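Nitrogenase molybdenum-iron protein alpha chain (PDB 4WES) forms, with the beta chain, the molybdenum-iron component of nitrogenase, which carries the metal clusters used to reduce dinitrogen to ammonia. Local coordinates at residues A[68-73]-A[134-139]; A[207-212]-A[233-238]; A[139-144]-A[167-172]; A[274-279]-A[399-404]. One frame throughout, in Å; residues are numbered along the deposited sequence.

Contact 1 of 4, residues A[68-73]-A[134-139]; sequences DMVHIT and FHPAAI
The carbonyl oxygen of A138 receives two donors from the neighbouring strand: V70 N at 3.0 Å, with an N-H...O angle of 149°, and the weaker CA-H of M69, whose CA lies 3.3 Å from that oxygen. One residue back, A137 N donates a hydrogen bond to D68 O, nearly in line with the carbonyl (3.0 Å). This bond ties the loop leaving helix 120-134 to D68, at the approach to strand 69-74. The carboxylate of D68 leans against A137 CB, but OD1 takes its hydrogen bond from Y246 N. Strands 69-74 and 138-143 are the central pair of a four-stranded parallel sheet, V70 standing in register with I139. The branched residues V70 and I139 point to the same face, which helix 120-134 covers through I127 and A130. V70 CG2, anti to the carbonyl carbon, meets P136 CB at 3.7 Å, the two side chains crossing obliquely. M69 and A138 occupy the other face, where Y246 packs on both. With CG anti to the backbone N (chi1 177°), the unbranched, extended chain of M69 can pass the small A138, and CE comes to 3.9 Å from I139 C. Further along the strands, I72 CD1 touches I139 CG2 at 3.8 Å.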
loop_
_atom_site.group_PDB
_atom_site.type_symbol
_atom_site.label_atom_id
_atom_site.label_comp_id
_atom_site.label_asym_id
_atom_site.label_seq_id
_atom_site.Cartn_x
_atom_site.Cartn_y
_atom_site.Cartn_z
ATOM N N ASP A 68 27.668 21.103 6.244
ATOM C CA ASP A 68 27.257 22.505 6.477
ATOM C C ASP A 68 27.880 23.439 5.447
ATOM O O ASP A 68 27.839 24.674 5.614
ATOM C CB ASP A 68 27.536 22.954 7.908
ATOM C CG ASP A 68 28.996 22.885 8.296
ATOM O OD1 ASP A 68 29.828 22.377 7.532
ATOM O OD2 ASP A 68 29.268 23.343 9.407
ATOM N N MET A 69 28.378 22.858 4.356
ATOM C CA MET A 69 28.797 23.576 3.170
ATOM C C MET A 69 27.761 23.381 2.081
ATOM O O MET A 69 27.328 22.244 1.882
ATOM C CB MET A 69 30.193 23.048 2.783
ATOM C CG MET A 69 30.869 23.569 1.546
ATOM S SD MET A 69 32.597 23.038 1.594
ATOM C CE MET A 69 33.051 23.626 -0.057
ATOM N N VAL A 70 27.351 24.456 1.401
ATOM C CA VAL A 70 26.437 24.314 0.253
ATOM C C VAL A 70 27.265 24.019 -0.993
ATOM O O VAL A 70 28.107 24.798 -1.379
ATOM C CB VAL A 70 25.551 25.568 0.074
ATOM C CG1 VAL A 70 24.863 25.556 -1.288
ATOM C CG2 VAL A 70 24.542 25.654 1.186
ATOM N N HIS A 71 27.017 22.843 -1.591
ATOM C CA HIS A 71 27.767 22.399 -2.754
ATOM C C HIS A 71 26.971 22.647 -4.028
ATOM O O HIS A 71 25.955 22.015 -4.256
ATOM C CB HIS A 71 28.086 20.897 -2.629
ATOM C CG HIS A 71 28.820 20.563 -1.378
ATOM N ND1 HIS A 71 30.149 20.841 -1.185
ATOM C CD2 HIS A 71 28.374 19.962 -0.256
ATOM C CE1 HIS A 71 30.483 20.435 0.029
ATOM N NE2 HIS A 71 29.431 19.879 0.596
ATOM N N ILE A 72 27.417 23.623 -4.820
ATOM C CA ILE A 72 26.708 24.019 -6.037
ATOM C C ILE A 72 27.382 23.417 -7.252
ATOM O O ILE A 72 28.540 23.727 -7.549
ATOM C CB ILE A 72 26.636 25.553 -6.206
ATOM C CG1 ILE A 72 26.027 26.226 -4.959
ATOM C CG2 ILE A 72 25.844 25.892 -7.461
ATOM C CD1 ILE A 72 26.006 27.751 -5.043
ATOM N N THR A 73 26.658 22.544 -7.954
ATOM C CA THR A 73 27.149 22.029 -9.228
ATOM C C THR A 73 26.907 23.073 -10.316
ATOM O O THR A 73 25.774 23.473 -10.541
ATOM C CB THR A 73 26.413 20.734 -9.605
ATOM O OG1 THR A 73 26.630 19.781 -8.546
ATOM C CG2 THR A 73 26.856 20.208 -10.939
ATOM N N PHE A 134 20.639 30.372 2.941
ATOM C CA PHE A 134 21.111 29.285 3.817
ATOM C C PHE A 134 22.204 29.651 4.792
ATOM O O PHE A 134 22.414 28.924 5.755
ATOM C CB PHE A 134 21.544 28.085 2.961
ATOM C CG PHE A 134 20.446 27.566 2.091
ATOM C CD1 PHE A 134 19.285 27.070 2.646
ATOM C CD2 PHE A 134 20.554 27.609 0.725
ATOM C CE1 PHE A 134 18.244 26.640 1.847
ATOM C CE2 PHE A 134 19.517 27.181 -0.077
ATOM C CZ PHE A 134 18.360 26.694 0.482
ATOM N N HIS A 135 22.898 30.766 4.548
ATOM C CA HIS A 135 24.020 31.202 5.396
ATOM C C HIS A 135 24.883 30.020 5.845
ATOM O O HIS A 135 25.074 29.805 7.063
ATOM C CB HIS A 135 23.543 32.036 6.596
ATOM C CG HIS A 135 22.922 33.312 6.161
ATOM N ND1 HIS A 135 21.577 33.432 5.895
ATOM C CD2 HIS A 135 23.473 34.514 5.875
ATOM C CE1 HIS A 135 21.320 34.656 5.479
ATOM N NE2 HIS A 135 22.454 35.338 5.460
ATOM N N PRO A 136 25.464 29.287 4.902
ATOM C CA PRO A 136 26.258 28.130 5.280
ATOM C C PRO A 136 27.668 28.516 5.787
ATOM O O PRO A 136 28.063 29.685 5.723
ATOM C CB PRO A 136 26.348 27.366 3.959
ATOM C CG PRO A 136 26.447 28.495 2.962
ATOM C CD PRO A 136 25.479 29.530 3.453
ATOM N N ALA A 137 28.435 27.523 6.215
ATOM C CA ALA A 137 29.804 27.752 6.641
ATOM C C ALA A 137 30.696 28.165 5.473
ATOM O O ALA A 137 31.676 28.887 5.631
ATOM C CB ALA A 137 30.342 26.511 7.308
ATOM N N ALA A 138 30.372 27.637 4.293
ATOM C CA ALA A 138 31.148 27.822 3.056
ATOM C C ALA A 138 30.274 27.380 1.910
ATOM O O ALA A 138 29.277 26.681 2.118
ATOM C CB ALA A 138 32.446 27.045 3.083
ATOM N N ILE A 139 30.677 27.769 0.720
ATOM C CA ILE A 139 30.046 27.329 -0.530
ATOM C C ILE A 139 31.097 26.710 -1.404
ATOM O O ILE A 139 32.220 27.220 -1.499
ATOM C CB ILE A 139 29.341 28.514 -1.225
ATOM C CG1 ILE A 139 28.179 28.999 -0.342
ATOM C CG2 ILE A 139 28.883 28.141 -2.644
ATOM C CD1 ILE A 139 27.531 30.297 -0.785
#

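Contact 2 of 4, residues A[207-212]-A[233-238]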
loop_
_atom_site.group_PDB
_atom_site.type_symbol
_atom_site.label_atom_id
_atom_site.label_comp_id
_atom_site.label_asym_id
_atom_site.label_seq_id
_atom_site.Cartn_x
_atom_site.Cartn_y
_atom_site.Cartn_z
ATOM N N LYS A 207 44.108 16.353 23.863
ATOM C CA LYS A 207 44.986 15.204 24.078
ATOM C C LYS A 207 44.516 13.994 23.260
ATOM O O LYS A 207 43.326 13.820 23.022
ATOM C CB LYS A 207 45.057 14.815 25.551
ATOM C CG LYS A 207 45.577 15.914 26.459
ATOM C CD LYS A 207 45.707 15.381 27.881
ATOM C CE LYS A 207 45.162 16.358 28.916
ATOM N NZ LYS A 207 45.959 17.611 29.027
ATOM N N TYR A 208 45.468 13.153 22.884
ATOM C CA TYR A 208 45.199 11.930 22.141
ATOM C C TYR A 208 44.352 12.147 20.900
ATOM O O TYR A 208 43.409 11.400 20.629
ATOM C CB TYR A 208 44.549 10.894 23.039
ATOM C CG TYR A 208 45.314 10.661 24.329
ATOM C CD1 TYR A 208 46.624 10.203 24.320
ATOM C CD2 TYR A 208 44.728 10.928 25.539
ATOM C CE1 TYR A 208 47.320 9.994 25.498
ATOM C CE2 TYR A 208 45.414 10.747 26.715
ATOM C CZ TYR A 208 46.707 10.284 26.685
ATOM O OH TYR A 208 47.350 10.089 27.879
ATOM N N SER A 209 44.692 13.177 20.144
ATOM C CA SER A 209 43.911 13.568 18.978
ATOM C C SER A 209 44.353 12.835 17.718
ATOM O O SER A 209 45.534 12.803 17.372
ATOM C CB SER A 209 43.985 15.079 18.753
ATOM O OG SER A 209 43.165 15.815 19.656
ATOM N N ILE A 210 43.366 12.246 17.053
ATOM C CA ILE A 210 43.572 11.550 15.790
ATOM C C ILE A 210 42.566 12.105 14.774
ATOM O O ILE A 210 41.520 12.618 15.125
ATOM C CB ILE A 210 43.386 10.025 15.961
ATOM C CG1 ILE A 210 41.961 9.657 16.335
ATOM C CG2 ILE A 210 44.386 9.520 16.973
ATOM C CD1 ILE A 210 41.069 9.405 15.112
ATOM N N ASN A 211 42.896 11.933 13.492
ATOM C CA ASN A 211 41.922 12.115 12.417
ATOM C C ASN A 211 41.724 10.788 11.702
ATOM O O ASN A 211 42.660 10.014 11.586
ATOM C CB ASN A 211 42.396 13.078 11.354
ATOM C CG ASN A 211 42.626 14.493 11.846
ATOM O OD1 ASN A 211 41.902 15.014 12.708
ATOM N ND2 ASN A 211 43.695 15.109 11.312
ATOM N N VAL A 212 40.501 10.552 11.212
ATOM C CA VAL A 212 40.268 9.475 10.271
ATOM C C VAL A 212 40.156 10.066 8.878
ATOM O O VAL A 212 39.241 10.829 8.586
ATOM C CB VAL A 212 39.049 8.621 10.604
ATOM C CG1 VAL A 212 38.975 7.407 9.666
ATOM C CG2 VAL A 212 39.065 8.166 12.050
ATOM N N GLY A 233 39.497 6.187 24.460
ATOM C CA GLY A 233 39.969 7.461 25.006
ATOM C C GLY A 233 40.549 8.424 24.000
ATOM O O GLY A 233 41.036 9.490 24.404
ATOM N N TYR A 234 40.510 8.106 22.721
ATOM C CA TYR A 234 40.974 9.053 21.717
ATOM C C TYR A 234 40.008 10.206 21.550
ATOM O O TYR A 234 38.787 10.063 21.766
ATOM C CB TYR A 234 41.142 8.359 20.361
ATOM C CG TYR A 234 42.223 7.291 20.372
ATOM C CD1 TYR A 234 43.580 7.637 20.360
ATOM C CD2 TYR A 234 41.898 5.942 20.414
ATOM C CE1 TYR A 234 44.577 6.681 20.384
ATOM C CE2 TYR A 234 42.881 4.976 20.442
ATOM C CZ TYR A 234 44.219 5.336 20.438
ATOM O OH TYR A 234 45.207 4.394 20.453
ATOM N N HIS A 235 40.537 11.337 21.106
ATOM C CA HIS A 235 39.742 12.429 20.649
ATOM C C HIS A 235 39.729 12.333 19.123
ATOM O O HIS A 235 40.784 12.445 18.498
ATOM C CB HIS A 235 40.340 13.779 21.065
ATOM C CG HIS A 235 39.594 14.928 20.484
ATOM N ND1 HIS A 235 40.151 15.814 19.580
ATOM C CD2 HIS A 235 38.315 15.318 20.656
ATOM C CE1 HIS A 235 39.246 16.707 19.228
ATOM N NE2 HIS A 235 38.125 16.432 19.870
ATOM N N VAL A 236 38.546 12.157 18.527
ATOM C CA VAL A 236 38.457 12.095 17.089
ATOM C C VAL A 236 38.319 13.523 16.573
ATOM O O VAL A 236 37.222 14.077 16.492
ATOM C CB VAL A 236 37.342 11.167 16.574
ATOM C CG1 VAL A 236 37.397 11.073 15.064
ATOM C CG2 VAL A 236 37.455 9.796 17.209
ATOM N N ASN A 237 39.466 14.113 16.258
ATOM C CA ASN A 237 39.500 15.533 15.904
ATOM C C ASN A 237 38.691 15.845 14.650
ATOM O O ASN A 237 37.946 16.809 14.603
ATOM C CB ASN A 237 40.971 15.936 15.738
ATOM C CG ASN A 237 41.131 17.370 15.338
ATOM O OD1 ASN A 237 40.778 18.288 16.081
ATOM N ND2 ASN A 237 41.606 17.577 14.133
ATOM N N ALA A 238 38.865 15.017 13.620
ATOM C CA ALA A 238 38.138 15.179 12.377
ATOM C C ALA A 238 38.115 13.864 11.647
ATOM O O ALA A 238 39.067 13.093 11.711
ATOM C CB ALA A 238 38.807 16.215 11.484
HETATM O O HOH W 1 42.352 18.358 18.805
#
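I210 reaches across to V236 of the adjacent strand and to Y234 just ahead of it: its CG2 meets Y234 CD1 at 4.0 Å, the side chains crossing at about a right angle, while CD1 lies 4.0 Å from V236 CG1. The isoleucine holds CG1 between its backbone N and carbonyl carbon (chi1 65°); CG2 stands beside the backbone N. Such branched and aromatic groups suit this buried place, covered by L229 of helix 221-232 and M299 of helix 289-303. Strands 209-215 and 235-239 belong to a beta-alpha-beta unit with helix 221-232 as its connection, and G233, at positive phi, ends that helix in a Schellman motif. Backbone bonds alternate along the parallel pair, from H235 N to Y208 O and from I210 N to H235 O. The face of S209, H235 and N211 carries polar groups, with N237 beside them. In the S209 conformer given here, H235 ND1 donates to OG (3.0 Å), which also bonds to K206 O. N211 and N237 lie side by side, and N237 ND2 donates to N211 OD1 at 2.9 Å in the carbonyl plane, on a lone pair. Since N211 ND2 bonds to A252 O and N258 OD1, both ends of that amide are engaged, which should fix its rotation.

Contact 3 of 4, residues A[139-144]-A[167-172]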
loop_
_atom_site.group_PDB
_atom_site.type_symbol
_atom_site.label_atom_id
_atom_site.label_comp_id
_atom_site.label_asym_id
_atom_site.label_seq_id
_atom_site.Cartn_x
_atom_site.Cartn_y
_atom_site.Cartn_z
ATOM N N ILE A 139 30.677 27.769 0.720
ATOM C CA ILE A 139 30.046 27.329 -0.530
ATOM C C ILE A 139 31.097 26.710 -1.404
ATOM O O ILE A 139 32.220 27.220 -1.499
ATOM C CB ILE A 139 29.341 28.514 -1.225
ATOM C CG1 ILE A 139 28.179 28.999 -0.342
ATOM C CG2 ILE A 139 28.883 28.141 -2.644
ATOM C CD1 ILE A 139 27.531 30.297 -0.785
ATOM N N GLY A 140 30.769 25.571 -2.026
ATOM C CA GLY A 140 31.612 24.992 -3.060
ATOM C C GLY A 140 30.966 25.161 -4.423
ATOM O O GLY A 140 29.743 25.125 -4.546
ATOM N N VAL A 141 31.806 25.322 -5.451
ATOM C CA VAL A 141 31.384 25.408 -6.834
ATOM C C VAL A 141 32.129 24.345 -7.608
ATOM O O VAL A 141 33.366 24.325 -7.589
ATOM C CB VAL A 141 31.744 26.754 -7.444
ATOM C CG1 VAL A 141 31.341 26.773 -8.916
ATOM C CG2 VAL A 141 31.090 27.882 -6.660
ATOM N N TYR A 142 31.399 23.462 -8.302
ATOM C CA TYR A 142 31.990 22.287 -8.909
ATOM C C TYR A 142 31.773 22.325 -10.419
ATOM O O TYR A 142 30.623 22.361 -10.876
ATOM C CB TYR A 142 31.360 21.010 -8.307
ATOM C CG TYR A 142 31.599 20.971 -6.824
ATOM C CD1 TYR A 142 32.736 20.412 -6.283
ATOM C CD2 TYR A 142 30.716 21.571 -5.966
ATOM C CE1 TYR A 142 32.975 20.450 -4.922
ATOM C CE2 TYR A 142 30.943 21.659 -4.602
ATOM C CZ TYR A 142 32.089 21.086 -4.084
ATOM O OH TYR A 142 32.364 21.159 -2.730
ATOM N N ALA A 143 32.863 22.315 -11.179
ATOM C CA ALA A 143 32.759 22.285 -12.624
ATOM C C ALA A 143 32.263 20.921 -13.129
ATOM O O ALA A 143 32.481 19.893 -12.511
ATOM C CB ALA A 143 34.093 22.617 -13.272
ATOM N N THR A 144 31.644 20.974 -14.292
ATOM C CA THR A 144 31.136 19.828 -15.022
ATOM C C THR A 144 31.626 19.948 -16.475
ATOM O O THR A 144 32.206 20.967 -16.853
ATOM C CB THR A 144 29.610 19.775 -14.980
ATOM O OG1 THR A 144 29.098 20.932 -15.606
ATOM C CG2 THR A 144 29.110 19.613 -13.579
ATOM N N ILE A 167 32.053 34.812 3.387
ATOM C CA ILE A 167 32.347 33.422 3.754
ATOM C C ILE A 167 33.182 32.825 2.637
ATOM O O ILE A 167 33.227 33.341 1.514
ATOM C CB ILE A 167 31.070 32.547 4.019
ATOM C CG1 ILE A 167 30.219 32.392 2.763
ATOM C CG2 ILE A 167 30.305 33.105 5.211
ATOM C CD1 ILE A 167 29.199 31.285 2.891
ATOM N N PRO A 168 33.829 31.688 2.923
ATOM C CA PRO A 168 34.673 31.083 1.891
ATOM C C PRO A 168 33.838 30.503 0.744
ATOM O O PRO A 168 32.751 29.946 0.993
ATOM C CB PRO A 168 35.392 29.975 2.641
ATOM C CG PRO A 168 35.394 30.404 4.104
ATOM C CD PRO A 168 34.047 31.055 4.222
ATOM N N VAL A 169 34.344 30.629 -0.473
ATOM C CA VAL A 169 33.752 29.996 -1.647
ATOM C C VAL A 169 34.886 29.264 -2.329
ATOM O O VAL A 169 35.878 29.871 -2.718
ATOM C CB VAL A 169 33.071 30.998 -2.592
ATOM C CG1 VAL A 169 32.360 30.277 -3.703
ATOM C CG2 VAL A 169 32.073 31.878 -1.837
ATOM N N HIS A 170 34.741 27.959 -2.492
ATOM C CA HIS A 170 35.809 27.115 -3.027
ATOM C C HIS A 170 35.422 26.561 -4.379
ATOM O O HIS A 170 34.416 25.853 -4.499
ATOM C CB HIS A 170 36.107 25.958 -2.094
ATOM C CG HIS A 170 36.482 26.411 -0.715
ATOM N ND1 HIS A 170 37.600 27.172 -0.486
ATOM C CD2 HIS A 170 35.911 26.217 0.491
ATOM C CE1 HIS A 170 37.703 27.411 0.806
ATOM N NE2 HIS A 170 36.689 26.867 1.423
ATOM N N ALA A 171 36.224 26.889 -5.382
ATOM C CA ALA A 171 36.022 26.372 -6.746
ATOM C C ALA A 171 36.833 25.105 -6.994
ATOM O O ALA A 171 37.989 25.003 -6.604
ATOM C CB ALA A 171 36.388 27.442 -7.768
ATOM N N PHE A 172 36.238 24.175 -7.739
ATOM C CA PHE A 172 36.889 22.920 -8.093
ATOM C C PHE A 172 36.731 22.679 -9.581
ATOM O O PHE A 172 35.599 22.523 -10.061
ATOM C CB PHE A 172 36.263 21.745 -7.332
ATOM C CG PHE A 172 36.384 21.856 -5.838
ATOM C CD1 PHE A 172 35.479 22.575 -5.098
ATOM C CD2 PHE A 172 37.426 21.229 -5.167
ATOM C CE1 PHE A 172 35.583 22.697 -3.723
ATOM C CE2 PHE A 172 37.545 21.327 -3.784
ATOM C CZ PHE A 172 36.638 22.081 -3.061
#
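The rings of Y142 and F172 lie nearly parallel, 5° apart, but are slid until they barely overlap; their centroids are 4.9 Å apart. The touching is done by rim atoms, Y142 CE1 coming to 3.3 Å from F172 CD1. At the edge of the phenylalanine ring, in its plane, sits V141 O. Both side chains place CG anti to the carbonyl carbon (chi1 -60° for Y142, -61° for F172) and run side by side from adjacent strands. Their flat surfaces suit a buried face, packed by M63 of helix 54-63. Polar groups on this face find partners too: Y142 OH bonds to H71 ND1, and H170 NE2 to Y246 OH. Strand 169-172 is the edge strand, within this chain, of the parallel sheet, and strand 138-143 is its neighbour; helix 154-165, between them in sequence, packs on V169 and A171. Five backbone bonds join the strands, among them H170 N to I139 O and V141 N to H170 O, each 2.8 Å. G140 suits its place, as a CB there would clash with Y142 OH. On the other face, I139 CG1 meets I167 CD1 at 4.1 Å, two aliphatic chains crossing away from the rings. T144 touches the Fe(8)-S(7) cluster.

Contact 4 of 4, residues A[274-279]-A[399-404]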
loop_
_atom_site.group_PDB
_atom_site.type_symbol
_atom_site.label_atom_id
_atom_site.label_comp_id
_atom_site.label_asym_id
_atom_site.label_seq_id
_atom_site.Cartn_x
_atom_site.Cartn_y
_atom_site.Cartn_z
ATOM N N GLU A 274 51.773 15.533 6.521
ATOM C CA GLU A 274 53.047 15.136 7.078
ATOM C C GLU A 274 54.137 16.152 6.707
ATOM O O GLU A 274 54.921 16.569 7.561
ATOM C CB GLU A 274 53.460 13.728 6.643
ATOM C CG GLU A 274 54.736 13.252 7.324
ATOM C CD GLU A 274 55.084 11.806 7.114
ATOM O OE1 GLU A 274 54.298 11.066 6.503
ATOM O OE2 GLU A 274 56.188 11.438 7.525
ATOM N N THR A 275 54.198 16.569 5.433
ATOM C CA THR A 275 55.228 17.500 5.011
ATOM C C THR A 275 55.073 18.868 5.693
ATOM O O THR A 275 56.057 19.474 6.151
ATOM C CB THR A 275 55.160 17.672 3.499
ATOM O OG1 THR A 275 55.379 16.391 2.898
ATOM C CG2 THR A 275 56.142 18.696 3.021
ATOM N N LYS A 276 53.844 19.386 5.711
ATOM C CA LYS A 276 53.610 20.760 6.142
ATOM C C LYS A 276 53.573 20.901 7.665
ATOM O O LYS A 276 54.090 21.880 8.201
ATOM C CB LYS A 276 52.324 21.301 5.528
ATOM C CG LYS A 276 52.037 22.754 5.880
ATOM C CD LYS A 276 50.892 23.327 5.042
ATOM C CE LYS A 276 50.567 24.753 5.446
ATOM N NZ LYS A 276 49.577 25.387 4.547
ATOM N N TYR A 277 52.952 19.941 8.343
ATOM C CA TYR A 277 52.712 20.024 9.792
ATOM C C TYR A 277 53.566 19.059 10.639
ATOM O O TYR A 277 53.653 19.238 11.849
ATOM C CB TYR A 277 51.218 19.809 10.097
ATOM C CG TYR A 277 50.338 20.833 9.473
ATOM C CD1 TYR A 277 50.365 22.170 9.897
ATOM C CD2 TYR A 277 49.476 20.513 8.427
ATOM C CE1 TYR A 277 49.576 23.141 9.301
ATOM C CE2 TYR A 277 48.695 21.468 7.856
ATOM C CZ TYR A 277 48.726 22.779 8.282
ATOM O OH TYR A 277 47.929 23.713 7.678
ATOM N N GLY A 278 54.119 18.026 10.008
ATOM C CA GLY A 278 54.856 16.999 10.747
ATOM C C GLY A 278 53.961 15.898 11.271
ATOM O O GLY A 278 54.424 15.037 11.996
ATOM N N ILE A 279 52.671 15.898 10.898
ATOM C CA ILE A 279 51.744 14.900 11.407
ATOM C C ILE A 279 51.926 13.590 10.657
ATOM O O ILE A 279 51.732 13.548 9.433
ATOM C CB ILE A 279 50.304 15.402 11.305
ATOM C CG1 ILE A 279 50.089 16.708 12.088
ATOM C CG2 ILE A 279 49.323 14.323 11.754
ATOM C CD1 ILE A 279 48.840 17.462 11.693
ATOM N N THR A 399 55.423 22.794 1.957
ATOM C CA THR A 399 56.713 22.817 2.647
ATOM C C THR A 399 56.443 22.949 4.131
ATOM O O THR A 399 55.319 23.259 4.529
ATOM C CB THR A 399 57.552 24.007 2.167
ATOM O OG1 THR A 399 56.892 25.252 2.453
ATOM C CG2 THR A 399 57.876 23.910 0.673
ATOM N N PRO A 400 57.448 22.656 4.970
ATOM C CA PRO A 400 57.194 22.734 6.400
ATOM C C PRO A 400 56.790 24.109 6.806
ATOM O O PRO A 400 57.502 25.073 6.520
ATOM C CB PRO A 400 58.548 22.396 7.036
ATOM C CG PRO A 400 59.279 21.642 6.007
ATOM C CD PRO A 400 58.792 22.131 4.676
ATOM N N ASP A 401 55.697 24.200 7.536
ATOM C CA ASP A 401 55.208 25.458 8.033
ATOM C C ASP A 401 56.178 25.979 9.125
ATOM O O ASP A 401 56.425 25.292 10.104
ATOM C CB ASP A 401 53.766 25.266 8.529
ATOM C CG ASP A 401 53.074 26.582 8.888
ATOM O OD1 ASP A 401 52.058 26.906 8.232
ATOM O OD2 ASP A 401 53.533 27.259 9.845
ATOM N N GLU A 402 56.755 27.157 8.896
ATOM C CA GLU A 402 57.819 27.685 9.782
ATOM C C GLU A 402 57.315 27.967 11.208
ATOM O O GLU A 402 58.115 28.095 12.138
ATOM C CB GLU A 402 58.429 28.935 9.134
ATOM C CG GLU A 402 59.302 28.634 7.922
ATOM C CD GLU A 402 59.873 29.883 7.261
ATOM O OE1 GLU A 402 60.975 29.786 6.649
ATOM O OE2 GLU A 402 59.213 30.948 7.350
ATOM N N GLN A 403 55.991 28.049 11.359
ATOM C CA GLN A 403 55.328 28.286 12.647
ATOM C C GLN A 403 54.663 27.026 13.274
ATOM O O GLN A 403 54.750 26.798 14.495
ATOM C CB GLN A 403 54.271 29.375 12.462
ATOM C CG GLN A 403 53.203 29.434 13.547
ATOM C CD GLN A 403 51.928 30.127 13.078
ATOM O OE1 GLN A 403 51.953 30.960 12.149
ATOM N NE2 GLN A 403 50.808 29.790 13.726
ATOM N N LYS A 404 54.010 26.220 12.446
ATOM C CA LYS A 404 53.153 25.116 12.933
ATOM C C LYS A 404 53.781 23.730 12.823
ATOM O O LYS A 404 53.248 22.770 13.408
ATOM C CB LYS A 404 51.825 25.083 12.154
ATOM C CG LYS A 404 50.988 26.342 12.312
ATOM C CD LYS A 404 49.696 26.335 11.490
ATOM C CE LYS A 404 48.992 27.698 11.532
ATOM N NZ LYS A 404 47.727 27.642 10.724
HETATM O O HOH W 2 48.242 26.312 8.250
#
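K276 and D401 form the close part of this contact, with D401 N donating to K276 O at 2.9 Å. The bond is almost straight (175°) and uses a lone pair in the carbonyl plane. Beside it K276 CA-H points to T399 O, with 3.4 Å between CA and oxygen. K276 lies in the last turn of helix 263-277, and G278, at positive phi, is the first residue beyond it. The loop 399-404 is thereby fastened to the C-terminal end of that helix, and D401 folds it further: OD2 accepts from Q403 N, closing an Asx turn, and from K404 N at 2.8 Å. Aspartate suits this place because its short side chain can reach the backbone N-H groups ahead of it. The side-chain ends meet more loosely. K276 is extended, its CG over the centre of one face of the Y277 ring, yet NZ remains 4.7 Å from D401 OD1, where the opposite charges may attract but are not in contact. K404, also extended, lies alongside Y277, with CB in the ring plane at the edge and CD 3.9 Å from CE1. A long aliphatic chain can thus cover the aromatic rim and still carry its ammonium to a water, which K404 NZ meets at 2.9 Å and which also bonds to Y277 OH.

In the fold
Contacts 1 and 3 are neighbours in one four-stranded parallel sheet, their centres about 9 Å apart. They share I139 and strand 138-143, flanked by strands 69-74 and 169-172, and the H71-Y142 hydrogen bond joins them directly. This sheet leads into the Fe(8)-S(7) site, since T144 and C145 follow strand 138-143. Contact 2, centred about 26 Å from contact 1, belongs to a second parallel sheet, which also contains strand 257-260. Helix 263-277 follows that strand, and contact 4, about 19 Å from contact 2 between centres, ties a much later surface loop to the helix end, away from the cluster sites. By first segments, the chain order is 1, 3, 2, 4.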